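Local coordinates for putative trimethylamine methyltransferase (Rhizobium meliloti, PDB 4YYC), which probably acts as a methyltransferase of the trimethylamine methyltransferase family, with a substrate that remains to be established, at residues I44-R49 against K133-A138; E71-E76 against G96-F101; E76-A81 against P249-E254; T377-L382 against G415-M420. All coordinates share one frame; numbering follows the deposited sequence.

Contact 1 of 4, residues I44-R49 against K133-A138; sequences IQRRIR and KATVFA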
loop_
_atom_site.group_PDB
_atom_site.type_symbol
_atom_site.label_atom_id
_atom_site.label_comp_id
_atom_site.label_asym_id
_atom_site.label_seq_id
_atom_site.Cartn_x
_atom_site.Cartn_y
_atom_site.Cartn_z
ATOM N N ILE A 44 1.273 0.354 18.713
ATOM C CA ILE A 44 0.824 -0.862 18.041
ATOM C C ILE A 44 1.650 -2.074 18.500
ATOM O O ILE A 44 2.879 -2.009 18.541
ATOM C CB ILE A 44 1.005 -0.722 16.506
ATOM C CG1 ILE A 44 0.020 0.333 15.959
ATOM C CG2 ILE A 44 0.841 -2.055 15.838
ATOM C CD1 ILE A 44 0.395 0.834 14.615
ATOM N N GLN A 45 0.955 -3.177 18.794
ATOM C CA GLN A 45 1.607 -4.467 18.987
ATOM C C GLN A 45 1.163 -5.320 17.810
ATOM O O GLN A 45 0.016 -5.762 17.769
ATOM C CB GLN A 45 1.195 -5.128 20.298
ATOM C CG GLN A 45 1.724 -4.366 21.467
ATOM C CD GLN A 45 1.346 -4.974 22.790
ATOM O OE1 GLN A 45 1.421 -6.204 22.978
ATOM N NE2 GLN A 45 0.980 -4.128 23.741
ATOM N N ARG A 46 2.060 -5.548 16.855
ATOM C CA ARG A 46 1.704 -6.291 15.643
ATOM C C ARG A 46 1.433 -7.746 15.896
ATOM O O ARG A 46 2.233 -8.403 16.567
ATOM C CB ARG A 46 2.815 -6.173 14.568
ATOM C CG ARG A 46 2.836 -4.838 13.843
ATOM C CD ARG A 46 4.045 -4.706 12.938
ATOM N NE ARG A 46 5.227 -4.276 13.706
ATOM C CZ ARG A 46 6.262 -5.038 14.074
ATOM N NH1 ARG A 46 7.216 -4.478 14.776
ATOM N NH2 ARG A 46 6.361 -6.328 13.756
ATOM N N ARG A 47 0.278 -8.221 15.413
ATOM C CA ARG A 47 -0.091 -9.638 15.470
ATOM C C ARG A 47 0.126 -10.264 14.104
ATOM O O ARG A 47 0.092 -11.483 13.967
ATOM C CB ARG A 47 -1.551 -9.816 15.890
ATOM C CG ARG A 47 -1.963 -9.119 17.176
ATOM C CD ARG A 47 -1.084 -9.490 18.340
ATOM N NE ARG A 47 -1.610 -8.929 19.578
ATOM C CZ ARG A 47 -0.861 -8.607 20.622
ATOM N NH1 ARG A 47 -1.425 -8.096 21.699
ATOM N NH2 ARG A 47 0.451 -8.792 20.579
ATOM N N ILE A 48 0.330 -9.432 13.096
ATOM C CA ILE A 48 0.579 -9.846 11.741
ATOM C C ILE A 48 2.079 -10.081 11.550
ATOM O O ILE A 48 2.902 -9.626 12.365
ATOM C CB ILE A 48 0.048 -8.809 10.710
ATOM C CG1 ILE A 48 0.654 -7.432 10.939
ATOM C CG2 ILE A 48 -1.466 -8.699 10.825
ATOM C CD1 ILE A 48 0.269 -6.464 9.814
ATOM N N ARG A 49 2.422 -10.804 10.480
ATOM C CA ARG A 49 3.776 -11.211 10.095
ATOM C C ARG A 49 4.543 -10.120 9.394
ATOM O O ARG A 49 3.922 -9.219 8.778
ATOM C CB ARG A 49 3.711 -12.376 9.082
ATOM C CG ARG A 49 3.188 -13.646 9.662
ATOM C CD ARG A 49 3.080 -14.697 8.593
ATOM N NE ARG A 49 1.951 -15.531 8.922
ATOM C CZ ARG A 49 1.768 -16.746 8.458
ATOM N NH1 ARG A 49 2.665 -17.281 7.645
ATOM N NH2 ARG A 49 0.696 -17.420 8.819
ATOM N N LYS A 133 7.842 -6.599 18.357
ATOM C CA LYS A 133 6.578 -6.517 17.595
ATOM C C LYS A 133 5.892 -5.165 17.634
ATOM O O LYS A 133 4.843 -5.006 17.062
ATOM C CB LYS A 133 5.592 -7.626 18.057
ATOM C CG LYS A 133 6.106 -9.049 17.872
ATOM C CD LYS A 133 6.310 -9.376 16.408
ATOM C CE LYS A 133 6.731 -10.813 16.240
ATOM N NZ LYS A 133 6.515 -11.304 14.870
ATOM N N ALA A 134 6.505 -4.173 18.253
ATOM C CA ALA A 134 5.863 -2.887 18.437
ATOM C C ALA A 134 6.075 -1.980 17.233
ATOM O O ALA A 134 7.085 -2.112 16.520
ATOM C CB ALA A 134 6.399 -2.220 19.696
ATOM N N THR A 135 5.124 -1.081 17.026
ATOM C CA THR A 135 5.246 -0.018 16.004
ATOM C C THR A 135 4.783 1.278 16.631
ATOM O O THR A 135 3.710 1.349 17.224
ATOM C CB THR A 135 4.442 -0.357 14.729
ATOM O OG1 THR A 135 5.038 -1.479 14.082
ATOM C CG2 THR A 135 4.426 0.814 13.740
ATOM N N VAL A 136 5.641 2.313 16.500
ATOM C CA VAL A 136 5.409 3.614 17.096
ATOM C C VAL A 136 5.492 4.664 15.982
ATOM O O VAL A 136 6.527 4.830 15.350
ATOM C CB VAL A 136 6.508 3.892 18.151
ATOM C CG1 VAL A 136 6.399 5.284 18.724
ATOM C CG2 VAL A 136 6.437 2.849 19.265
ATOM N N PHE A 137 4.416 5.433 15.816
ATOM C CA PHE A 137 4.329 6.477 14.806
ATOM C C PHE A 137 4.707 7.828 15.409
ATOM O O PHE A 137 4.197 8.216 16.479
ATOM C CB PHE A 137 2.930 6.594 14.249
ATOM C CG PHE A 137 2.475 5.402 13.461
ATOM C CD1 PHE A 137 3.301 4.783 12.563
ATOM C CD2 PHE A 137 1.153 4.939 13.587
ATOM C CE1 PHE A 137 2.831 3.699 11.798
ATOM C CE2 PHE A 137 0.689 3.874 12.826
ATOM C CZ PHE A 137 1.526 3.251 11.941
ATOM N N ALA A 138 5.498 8.604 14.662
ATOM C CA ALA A 138 5.875 9.971 15.027
ATOM C C ALA A 138 5.658 10.903 13.858
ATOM O O ALA A 138 5.672 10.456 12.693
ATOM C CB ALA A 138 7.322 10.074 15.421
HETATM O O HOH W 1 3.804 -10.895 14.823
#

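Contact 2 of 4, residues E71-E76 against G96-F101; sequences EEIGIE and GQRVHF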
loop_
_atom_site.group_PDB
_atom_site.type_symbol
_atom_site.label_atom_id
_atom_site.label_comp_id
_atom_site.label_asym_id
_atom_site.label_seq_id
_atom_site.Cartn_x
_atom_site.Cartn_y
_atom_site.Cartn_z
ATOM N N GLU A 71 35.845 -3.283 6.183
ATOM C CA GLU A 71 37.268 -3.550 6.304
ATOM C C GLU A 71 38.090 -2.837 5.214
ATOM O O GLU A 71 39.058 -2.159 5.524
ATOM C CB GLU A 71 37.557 -5.046 6.316
ATOM C CG GLU A 71 39.043 -5.294 6.524
ATOM C CD GLU A 71 39.444 -6.740 6.613
ATOM O OE1 GLU A 71 38.619 -7.661 6.388
ATOM O OE2 GLU A 71 40.636 -6.943 6.915
ATOM N N GLU A 72 37.725 -3.012 3.958
ATOM C CA GLU A 72 38.505 -2.494 2.830
ATOM C C GLU A 72 38.380 -1.009 2.589
ATOM O O GLU A 72 39.347 -0.358 2.261
ATOM C CB GLU A 72 38.138 -3.210 1.537
ATOM C CG GLU A 72 38.474 -4.679 1.551
ATOM C CD GLU A 72 38.146 -5.369 0.227
ATOM O OE1 GLU A 72 37.710 -4.664 -0.763
ATOM O OE2 GLU A 72 38.294 -6.609 0.226
ATOM N N ILE A 73 37.182 -0.482 2.745
ATOM C CA ILE A 73 36.890 0.919 2.406
ATOM C C ILE A 73 36.846 1.752 3.675
ATOM O O ILE A 73 37.477 2.803 3.730
ATOM C CB ILE A 73 35.571 1.053 1.614
ATOM C CG1 ILE A 73 35.698 0.258 0.311
ATOM C CG2 ILE A 73 35.273 2.520 1.351
ATOM C CD1 ILE A 73 34.407 0.142 -0.465
ATOM N N GLY A 74 36.132 1.278 4.685
ATOM C CA GLY A 74 36.034 1.975 5.949
ATOM C C GLY A 74 34.972 3.056 5.949
ATOM O O GLY A 74 34.287 3.287 4.962
ATOM N N ILE A 75 34.833 3.682 7.097
ATOM C CA ILE A 75 33.856 4.750 7.309
ATOM C C ILE A 75 34.593 5.944 7.900
ATOM O O ILE A 75 35.388 5.789 8.817
ATOM C CB ILE A 75 32.779 4.288 8.294
ATOM C CG1 ILE A 75 32.086 3.003 7.810
ATOM C CG2 ILE A 75 31.779 5.399 8.561
ATOM C CD1 ILE A 75 31.207 3.131 6.593
ATOM N N GLU A 76 34.352 7.120 7.356
ATOM C CA GLU A 76 34.951 8.342 7.923
ATOM C C GLU A 76 34.245 8.772 9.206
ATOM O O GLU A 76 33.024 8.831 9.251
ATOM C CB GLU A 76 34.859 9.486 6.921
ATOM C CG GLU A 76 35.594 9.235 5.608
ATOM C CD GLU A 76 36.967 9.859 5.593
ATOM O OE1 GLU A 76 37.067 11.091 5.769
ATOM O OE2 GLU A 76 37.968 9.122 5.434
ATOM N N GLY A 96 44.133 8.308 9.010
ATOM C CA GLY A 96 43.560 9.667 8.976
ATOM C C GLY A 96 42.236 9.694 9.727
ATOM O O GLY A 96 42.189 9.357 10.908
ATOM N N GLN A 97 41.167 10.052 9.025
ATOM C CA GLN A 97 39.827 10.048 9.592
ATOM C C GLN A 97 39.036 8.852 9.139
ATOM O O GLN A 97 37.853 8.763 9.465
ATOM C CB GLN A 97 39.103 11.330 9.224
ATOM C CG GLN A 97 39.857 12.543 9.709
ATOM C CD GLN A 97 39.008 13.778 9.657
ATOM O OE1 GLN A 97 38.709 14.377 10.684
ATOM N NE2 GLN A 97 38.572 14.147 8.461
ATOM N N ARG A 98 39.671 7.910 8.428
ATOM C CA ARG A 98 38.958 6.717 7.936
ATOM C C ARG A 98 39.165 5.580 8.926
ATOM O O ARG A 98 40.305 5.232 9.245
ATOM C CB ARG A 98 39.522 6.298 6.586
ATOM C CG ARG A 98 38.730 5.205 5.877
ATOM C CD ARG A 98 37.419 5.697 5.331
ATOM N NE ARG A 98 37.643 6.673 4.267
ATOM C CZ ARG A 98 37.986 6.398 3.016
ATOM N NH1 ARG A 98 38.130 5.126 2.568
ATOM N NH2 ARG A 98 38.184 7.424 2.176
ATOM N N VAL A 99 38.068 4.998 9.397
ATOM C CA VAL A 99 38.134 3.855 10.279
ATOM C C VAL A 99 37.879 2.565 9.494
ATOM O O VAL A 99 36.833 2.429 8.890
ATOM C CB VAL A 99 37.120 3.975 11.414
ATOM C CG1 VAL A 99 37.306 2.826 12.377
ATOM C CG2 VAL A 99 37.294 5.303 12.136
ATOM N N HIS A 100 38.872 1.653 9.503
ATOM C CA HIS A 100 38.751 0.342 8.875
ATOM C C HIS A 100 38.480 -0.693 9.962
ATOM O O HIS A 100 39.206 -0.774 10.963
ATOM C CB HIS A 100 40.027 -0.001 8.095
ATOM C CG HIS A 100 40.287 0.924 6.943
ATOM N ND1 HIS A 100 39.951 0.602 5.643
ATOM C CD2 HIS A 100 40.818 2.171 6.897
ATOM C CE1 HIS A 100 40.275 1.607 4.847
ATOM N NE2 HIS A 100 40.821 2.564 5.580
ATOM N N PHE A 101 37.470 -1.527 9.761
ATOM C CA PHE A 101 36.967 -2.403 10.816
ATOM C C PHE A 101 37.306 -3.866 10.526
ATOM O O PHE A 101 36.913 -4.397 9.480
ATOM C CB PHE A 101 35.442 -2.266 10.932
ATOM C CG PHE A 101 34.971 -0.853 11.229
ATOM C CD1 PHE A 101 34.793 0.064 10.203
ATOM C CD2 PHE A 101 34.670 -0.465 12.526
ATOM C CE1 PHE A 101 34.334 1.343 10.459
ATOM C CE2 PHE A 101 34.227 0.824 12.783
ATOM C CZ PHE A 101 34.083 1.734 11.749
HETATM O O HOH W 2 39.113 12.805 5.659
#

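Contact 3 of 4, residues E76-A81 against P249-E254; sequences EFRDDA and PMVFDE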
loop_
_atom_site.group_PDB
_atom_site.type_symbol
_atom_site.label_atom_id
_atom_site.label_comp_id
_atom_site.label_asym_id
_atom_site.label_seq_id
_atom_site.Cartn_x
_atom_site.Cartn_y
_atom_site.Cartn_z
ATOM N N GLU A 76 34.352 7.120 7.356
ATOM C CA GLU A 76 34.951 8.342 7.923
ATOM C C GLU A 76 34.245 8.772 9.206
ATOM O O GLU A 76 33.024 8.831 9.251
ATOM C CB GLU A 76 34.859 9.486 6.921
ATOM C CG GLU A 76 35.594 9.235 5.608
ATOM C CD GLU A 76 36.967 9.859 5.593
ATOM O OE1 GLU A 76 37.067 11.091 5.769
ATOM O OE2 GLU A 76 37.968 9.122 5.434
ATOM N N PHE A 77 35.025 9.093 10.246
ATOM C CA PHE A 77 34.524 9.719 11.441
ATOM C C PHE A 77 35.246 11.040 11.444
ATOM O O PHE A 77 36.420 11.105 11.787
ATOM C CB PHE A 77 34.808 8.856 12.677
ATOM C CG PHE A 77 33.820 7.727 12.847
ATOM C CD1 PHE A 77 33.814 6.634 11.981
ATOM C CD2 PHE A 77 32.851 7.788 13.841
ATOM C CE1 PHE A 77 32.847 5.648 12.113
ATOM C CE2 PHE A 77 31.890 6.799 13.975
ATOM C CZ PHE A 77 31.876 5.740 13.106
ATOM N N ARG A 78 34.566 12.103 11.013
ATOM C CA ARG A 78 35.261 13.370 10.731
ATOM C C ARG A 78 35.204 14.392 11.846
ATOM O O ARG A 78 34.200 14.531 12.500
ATOM C CB ARG A 78 34.708 13.988 9.467
ATOM C CG ARG A 78 34.990 13.124 8.277
ATOM C CD ARG A 78 34.535 13.773 6.985
ATOM N NE ARG A 78 35.002 13.021 5.813
ATOM C CZ ARG A 78 34.632 13.311 4.559
ATOM N NH1 ARG A 78 33.778 14.300 4.323
ATOM N NH2 ARG A 78 35.091 12.591 3.539
ATOM N N ASP A 79 36.318 15.091 12.027
ATOM C CA ASP A 79 36.437 16.216 12.933
ATOM C C ASP A 79 36.087 15.839 14.367
ATOM O O ASP A 79 35.546 16.672 15.094
ATOM C CB ASP A 79 35.592 17.410 12.398
ATOM C CG ASP A 79 35.974 17.805 10.985
ATOM O OD1 ASP A 79 37.127 18.123 10.785
ATOM O OD2 ASP A 79 35.139 17.717 10.059
ATOM N N ASP A 80 36.444 14.606 14.778
ATOM C CA ASP A 80 36.159 14.069 16.118
ATOM C C ASP A 80 37.283 13.144 16.576
ATOM O O ASP A 80 37.274 11.929 16.382
ATOM C CB ASP A 80 34.810 13.345 16.189
ATOM C CG ASP A 80 34.358 13.107 17.628
ATOM O OD1 ASP A 80 35.202 12.967 18.532
ATOM O OD2 ASP A 80 33.136 13.109 17.860
ATOM N N ALA A 81 38.290 13.771 17.180
ATOM C CA ALA A 81 39.472 13.049 17.604
ATOM C C ALA A 81 39.149 12.006 18.667
ATOM O O ALA A 81 39.736 10.959 18.692
ATOM C CB ALA A 81 40.525 14.003 18.142
ATOM N N PRO A 249 27.449 9.080 1.397
ATOM C CA PRO A 249 27.986 7.747 1.741
ATOM C C PRO A 249 29.132 7.753 2.767
ATOM O O PRO A 249 30.125 8.445 2.594
ATOM C CB PRO A 249 28.505 7.208 0.401
ATOM C CG PRO A 249 28.823 8.455 -0.396
ATOM C CD PRO A 249 27.835 9.504 0.039
HETATM N N MSE A 250 28.961 6.912 3.799
HETATM C CA MSE A 250 30.041 6.357 4.631
HETATM C C MSE A 250 30.808 7.447 5.373
HETATM O O MSE A 250 32.012 7.334 5.567
HETATM C CB MSE A 250 30.931 5.447 3.738
HETATM C CG MSE A 250 30.116 4.245 3.196
HETATM SE SE MSE A 250 31.238 3.202 1.950
HETATM C CE MSE A 250 31.031 4.328 0.328
ATOM N N VAL A 251 30.109 8.485 5.821
ATOM C CA VAL A 251 30.730 9.530 6.646
ATOM C C VAL A 251 29.816 9.791 7.816
ATOM O O VAL A 251 28.600 9.961 7.614
ATOM C CB VAL A 251 30.903 10.856 5.852
ATOM C CG1 VAL A 251 31.340 12.009 6.758
ATOM C CG2 VAL A 251 31.914 10.677 4.720
ATOM N N PHE A 252 30.414 9.920 9.014
ATOM C CA PHE A 252 29.746 10.580 10.154
ATOM C C PHE A 252 30.500 11.861 10.461
ATOM O O PHE A 252 31.693 11.835 10.588
ATOM C CB PHE A 252 29.715 9.666 11.394
ATOM C CG PHE A 252 28.715 8.543 11.270
ATOM C CD1 PHE A 252 27.386 8.737 11.596
ATOM C CD2 PHE A 252 29.123 7.302 10.797
ATOM C CE1 PHE A 252 26.457 7.720 11.450
ATOM C CE2 PHE A 252 28.197 6.260 10.648
ATOM C CZ PHE A 252 26.881 6.466 10.965
ATOM N N ASP A 253 29.745 12.941 10.564
ATOM C CA ASP A 253 30.298 14.252 10.830
ATOM C C ASP A 253 30.230 14.659 12.291
ATOM O O ASP A 253 29.502 14.103 13.111
ATOM C CB ASP A 253 29.573 15.277 9.964
ATOM C CG ASP A 253 30.075 15.299 8.537
ATOM O OD1 ASP A 253 31.322 15.321 8.343
ATOM O OD2 ASP A 253 29.215 15.325 7.623
ATOM N N GLU A 254 31.043 15.660 12.595
ATOM C CA GLU A 254 31.208 16.176 13.932
ATOM C C GLU A 254 29.912 16.464 14.706
ATOM O O GLU A 254 29.785 16.121 15.878
ATOM C CB GLU A 254 32.037 17.462 13.799
ATOM C CG GLU A 254 32.371 18.192 15.065
ATOM C CD GLU A 254 33.301 19.363 14.809
ATOM O OE1 GLU A 254 33.273 19.960 13.710
ATOM O OE2 GLU A 254 34.075 19.673 15.726
HETATM O O HOH W 3 32.262 15.987 5.887
HETATM O O HOH W 4 32.510 16.879 10.368
HETATM O O HOH W 5 31.896 15.518 17.647
#

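Contact 4 of 4, residues T377-L382 against G415-M420; sequences TLNMTL and GMMQKM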
loop_
_atom_site.group_PDB
_atom_site.type_symbol
_atom_site.label_atom_id
_atom_site.label_comp_id
_atom_site.label_asym_id
_atom_site.label_seq_id
_atom_site.Cartn_x
_atom_site.Cartn_y
_atom_site.Cartn_z
ATOM N N THR A 377 4.538 3.942 0.656
ATOM C CA THR A 377 5.595 3.926 1.668
ATOM C C THR A 377 5.040 3.414 2.996
ATOM O O THR A 377 5.671 2.607 3.678
ATOM C CB THR A 377 6.211 5.330 1.856
ATOM O OG1 THR A 377 6.578 5.912 0.579
ATOM C CG2 THR A 377 7.447 5.280 2.701
ATOM N N LEU A 378 3.838 3.876 3.374
ATOM C CA LEU A 378 3.265 3.508 4.666
ATOM C C LEU A 378 2.861 2.035 4.764
ATOM O O LEU A 378 3.060 1.371 5.797
ATOM C CB LEU A 378 2.082 4.421 5.002
ATOM C CG LEU A 378 1.452 4.204 6.380
ATOM C CD1 LEU A 378 2.467 4.628 7.435
ATOM C CD2 LEU A 378 0.186 5.060 6.448
ATOM N N ASN A 379 2.316 1.486 3.691
ATOM C CA ASN A 379 1.978 0.063 3.710
ATOM C C ASN A 379 3.243 -0.801 3.873
ATOM O O ASN A 379 3.236 -1.742 4.636
ATOM C CB ASN A 379 1.118 -0.324 2.482
ATOM C CG ASN A 379 -0.340 0.131 2.621
ATOM O OD1 ASN A 379 -1.063 -0.242 3.569
ATOM N ND2 ASN A 379 -0.795 0.913 1.655
HETATM N N MSE A 380 4.317 -0.457 3.198
HETATM C CA MSE A 380 5.610 -1.151 3.390
HETATM C C MSE A 380 6.055 -0.984 4.816
HETATM O O MSE A 380 6.519 -1.918 5.462
HETATM C CB MSE A 380 6.644 -0.644 2.388
HETATM C CG MSE A 380 8.067 -1.100 2.621
HETATM SE SE MSE A 380 8.996 -0.173 4.054
HETATM C CE MSE A 380 9.131 1.563 3.171
ATOM N N THR A 381 5.844 0.209 5.377
ATOM C CA THR A 381 6.374 0.502 6.714
ATOM C C THR A 381 5.763 -0.460 7.720
ATOM O O THR A 381 6.443 -1.049 8.562
ATOM C CB THR A 381 6.056 1.961 7.098
ATOM O OG1 THR A 381 6.683 2.851 6.163
ATOM C CG2 THR A 381 6.520 2.300 8.478
ATOM N N LEU A 382 4.454 -0.673 7.597
ATOM C CA LEU A 382 3.783 -1.579 8.535
ATOM C C LEU A 382 4.178 -3.025 8.248
ATOM O O LEU A 382 4.489 -3.805 9.175
ATOM C CB LEU A 382 2.278 -1.454 8.413
ATOM C CG LEU A 382 1.487 -2.377 9.362
ATOM C CD1 LEU A 382 1.652 -1.911 10.774
ATOM C CD2 LEU A 382 0.028 -2.456 8.973
ATOM N N GLY A 415 -4.461 5.364 11.688
ATOM C CA GLY A 415 -5.486 4.598 12.425
ATOM C C GLY A 415 -5.842 3.290 11.712
ATOM O O GLY A 415 -6.067 2.261 12.377
HETATM N N MSE A 416 -5.830 3.317 10.381
HETATM C CA MSE A 416 -6.131 2.102 9.598
HETATM C C MSE A 416 -5.004 1.121 9.793
HETATM O O MSE A 416 -5.245 -0.067 9.970
HETATM C CB MSE A 416 -6.313 2.439 8.133
HETATM C CG MSE A 416 -7.632 3.150 8.022
HETATM SE SE MSE A 416 -7.862 3.519 6.085
HETATM C CE MSE A 416 -8.964 5.151 6.447
HETATM N N MSE A 417 -3.775 1.591 9.788
HETATM C CA MSE A 417 -2.631 0.711 9.991
HETATM C C MSE A 417 -2.644 0.091 11.386
HETATM O O MSE A 417 -2.367 -1.093 11.563
HETATM C CB MSE A 417 -1.288 1.428 9.813
HETATM C CG MSE A 417 -1.090 2.052 8.440
HETATM SE SE MSE A 417 -1.119 0.782 6.931
HETATM C CE MSE A 417 -1.855 1.945 5.474
ATOM N N GLN A 418 -3.041 0.865 12.393
ATOM C CA GLN A 418 -3.155 0.370 13.751
ATOM C C GLN A 418 -4.171 -0.771 13.825
ATOM O O GLN A 418 -3.918 -1.790 14.468
ATOM C CB GLN A 418 -3.556 1.535 14.685
ATOM C CG GLN A 418 -3.760 1.134 16.117
ATOM C CD GLN A 418 -2.911 1.855 17.141
ATOM O OE1 GLN A 418 -2.571 3.034 16.971
ATOM N NE2 GLN A 418 -2.665 1.193 18.260
ATOM N N LYS A 419 -5.288 -0.601 13.158
ATOM C CA LYS A 419 -6.311 -1.655 13.169
ATOM C C LYS A 419 -5.846 -2.883 12.370
ATOM O O LYS A 419 -6.030 -4.022 12.828
ATOM C CB LYS A 419 -7.620 -1.085 12.635
ATOM C CG LYS A 419 -8.754 -2.088 12.544
ATOM C CD LYS A 419 -9.144 -2.618 13.948
ATOM C CE LYS A 419 -10.295 -3.615 13.841
ATOM N NZ LYS A 419 -11.455 -2.984 13.141
HETATM N N MSE A 420 -5.239 -2.665 11.198
HETATM C CA MSE A 420 -4.707 -3.752 10.351
HETATM C C MSE A 420 -3.765 -4.631 11.117
HETATM O O MSE A 420 -3.758 -5.861 10.988
HETATM C CB MSE A 420 -3.982 -3.153 9.132
HETATM C CG MSE A 420 -3.299 -4.159 8.203
HETATM SE SE MSE A 420 -4.752 -4.892 7.098
HETATM C CE MSE A 420 -4.856 -3.194 6.098
#

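Contact 1 of 4, residues I44-R49 against K133-A138
The flat guanidinium of Arg-46 lies across the start of strand 134-137, with the carbonyl oxygen of Lys-133 over the centre of one face, 3.2 Å above the plane. At its edge, Thr-135 OG1 lies in the plane and takes a nearly straight bond from Arg-46 NE (2.8 Å, 165°). Arg-46 NH1 reaches Ala-134 O at 2.9 Å, standing well above that carbonyl's plane. The bend at chi3 (-83°) turns NE toward the threonine; the two side chains cross at about a right angle. Thr-135 OG1 is also bonded to Thr-386 O, a second partner that holds the hydroxyl in place. The other flat group, the Phe-137 ring, is touched by Ile-44 CD1, 3.5 Å from CE2, and meets the ring of His-175.

The backbones pair as well. Ile-44 and Thr-135 exchange two hydrogen bonds, Ile-44 N to Thr-135 O (3.0 Å) and Thr-135 N to Ile-44 O (2.9 Å), and their beta-branched side chains lie side by side. Arg-46 N donates to Lys-133 O at 2.8 Å, prolonging the ladder past the strand. Ala-134, small and buried, opposes Gln-45 in the non-hydrogen-bonded pair. At the exposed end, Lys-133 NZ donates to a water that in turn donates to Ile-48 O, and forms a salt bridge with Glu-50.

This is a short antiparallel beta ladder: strand 44-45 forms an outermost strand of a small mixed sheet whose middle strand is 134-137, and the arginine just past strand 44-45 bonds both a backbone carbonyl and a threonine hydroxyl of strand 134-137.

Contact 2 of 4, residues E71-E76 against G96-F101
Strand 98-100 pairs antiparallel with residues 75-76, just where helix 56-73 gives way to strand 75-77, so Arg-98 and His-100 meet both the sheet and the helix end. Ile-75 and Val-99 form the hydrogen-bonded pair; Glu-76 faces Arg-98 in the non-hydrogen-bonded one.

Arg-98 leaves with CG anti to its backbone N, and its chain then bends at chi2 (72°) and chi3 (66°). NH1 donates to Ile-73 O at 2.7 Å, with that oxygen in the guanidinium plane. NE makes a salt bridge to Glu-76 OE2, also 2.7 Å, on the anti side of a carboxylate turned 72° from the guanidinium. A leucine in place of Arg-98 would probably leave Glu-76 OE2 and the carbonyl of Ile-73 without these mates.

His-100 ND1 donates to Glu-71 O at 2.9 Å, close to the ring plane. Together the two side chains serve carbonyls near the helix C-terminus, whose partial negative charge would probably favour the cationic guanidinium. Gly-74 has positive phi, and its CA lies over one face of the histidine ring; a CB there would collide with Val-99 O. On the other side of the ladder, Ile-75 CG1 packs on Phe-101 CE1 (3.9 Å), buried against helix 286-307.

Beside Gln-97, the carboxylate of Glu-76, which Arg-78 also grips, receives a water at OE1 (2.7 Å), and that water accepts from Gln-97 NE2 at 3.2 Å.

Contact 3 of 4, residues E76-A81 against P249-E254
Glu-76 and Phe-252 are joined in a short parallel ladder: Phe-252 N donates to Glu-76 O at 2.8 Å. Glu-76 N reaches Met-250 O (3.0 Å), and Arg-78 N meets Phe-252 O at 2.9 Å, nearly along the C=O axis and almost straight (177°).

Apolar contacts lie on both faces. Phe-77 and Phe-252 run side by side, with Phe-252 CD2 over one face of the Phe-77 ring, 3.9 Å from CZ. Opposite them, the extended Arg-78 passes over Val-251, whose CG2 sits 3.8 Å above the centre of the guanidinium; a long side chain with an apolar stem and a flat charged end suits such a place.

The remaining contacts are charged or pass through water. Arg-78 NE forms a salt bridge with Glu-76 OE1 at 2.8 Å, in the guanidinium plane and on the anti lone pair, while Glu-76 OE2 is bound by Arg-98. An alanine in place of Arg-78 would probably strip the stem and guanidinium from the Val-251 methyls and deprive Glu-76 OE1 of this charged mate. One water joins Arg-78 NH1 to Asp-253 OD1; a second links that oxygen with Asp-79 OD2 and accepts from Glu-254 N (2.9 Å), at the start of helix 254-265. Asp-80 caps its own following helix through Ala-83 N.

Strand 75-77 thus lies between 98-100 and the outermost strand 251-252. Leu-257 of helix 254-265 packs on both phenylalanines, Ala-299 of helix 286-307 on Phe-77, while Pro-441 of the second subunit touches Glu-76.

Contact 4 of 4, residues T377-L382 against G415-M420
Met-417, a selenomethionine, inserts from helix 404-420 between Leu-378 and Leu-382, one turn apart on helix 368-383. Its CB lies 4.2 Å from Leu-382 CD2. CG, placed anti to the carbonyl carbon, rests against Leu-378 CD2 at 3.8 Å. A bend at chi2 (-61°) sets SE 4.0 Å from Leu-382 CD2 and beside Asn-379 OD1. The terminal CE also touches Leu-378 CD2 (3.8 Å) and reaches the amide of Asn-379. That last approach is very short, and because the asparagine has two deposited conformers its exact geometry is doubtful.

Leu-382 fills the other flank of the same side chain: its CD2 is 3.8 Å from the backbone oxygen of Met-417 and packs on CG of Met-420, next along the same face. Both leucines carry CG anti to the backbone N, and CD2 of each meets the facing helix. The segments' axes run in the same general direction, 30° apart, and come no closer than 10.9 Å, a distance bridged by these long apolar side chains.

No hydrogen bond spans the two segments. Polar groups turn to other partners: Asn-379 ND2 bonds Asn-376 of the second subunit, and Thr-381 OG1 donates back to Thr-377 O within its helix. The helices therefore adhere by van der Waals packing around a flexible, unbranched side chain that can shape itself to two leucines, while the amide beside it serves the dimer interface.

How the contacts relate
The contacts form two groups on different parts of the chain. Contacts 1 and 4 are both mostly buried, with centres about 9 Å apart, and touch: Gln-418 packs on Ile-44, and Met-417 on Phe-137, so helix 404-420 backs the small sheet. Contacts 2 and 3, more open to solvent, share Glu-76 and strand 75-77, pairing its two sides antiparallel and parallel. Nearest atoms of the two groups remain about 20 Å apart. Chemistry follows place: helix packing in contact 4 is apolar, contact 1 adds arginine bonds to a carbonyl and a hydroxyl, and contacts 2 and 3 add the Glu-76 salt bridges to arginines, with water links as contact 1 also has at its exposed end. All four touch the second subunit.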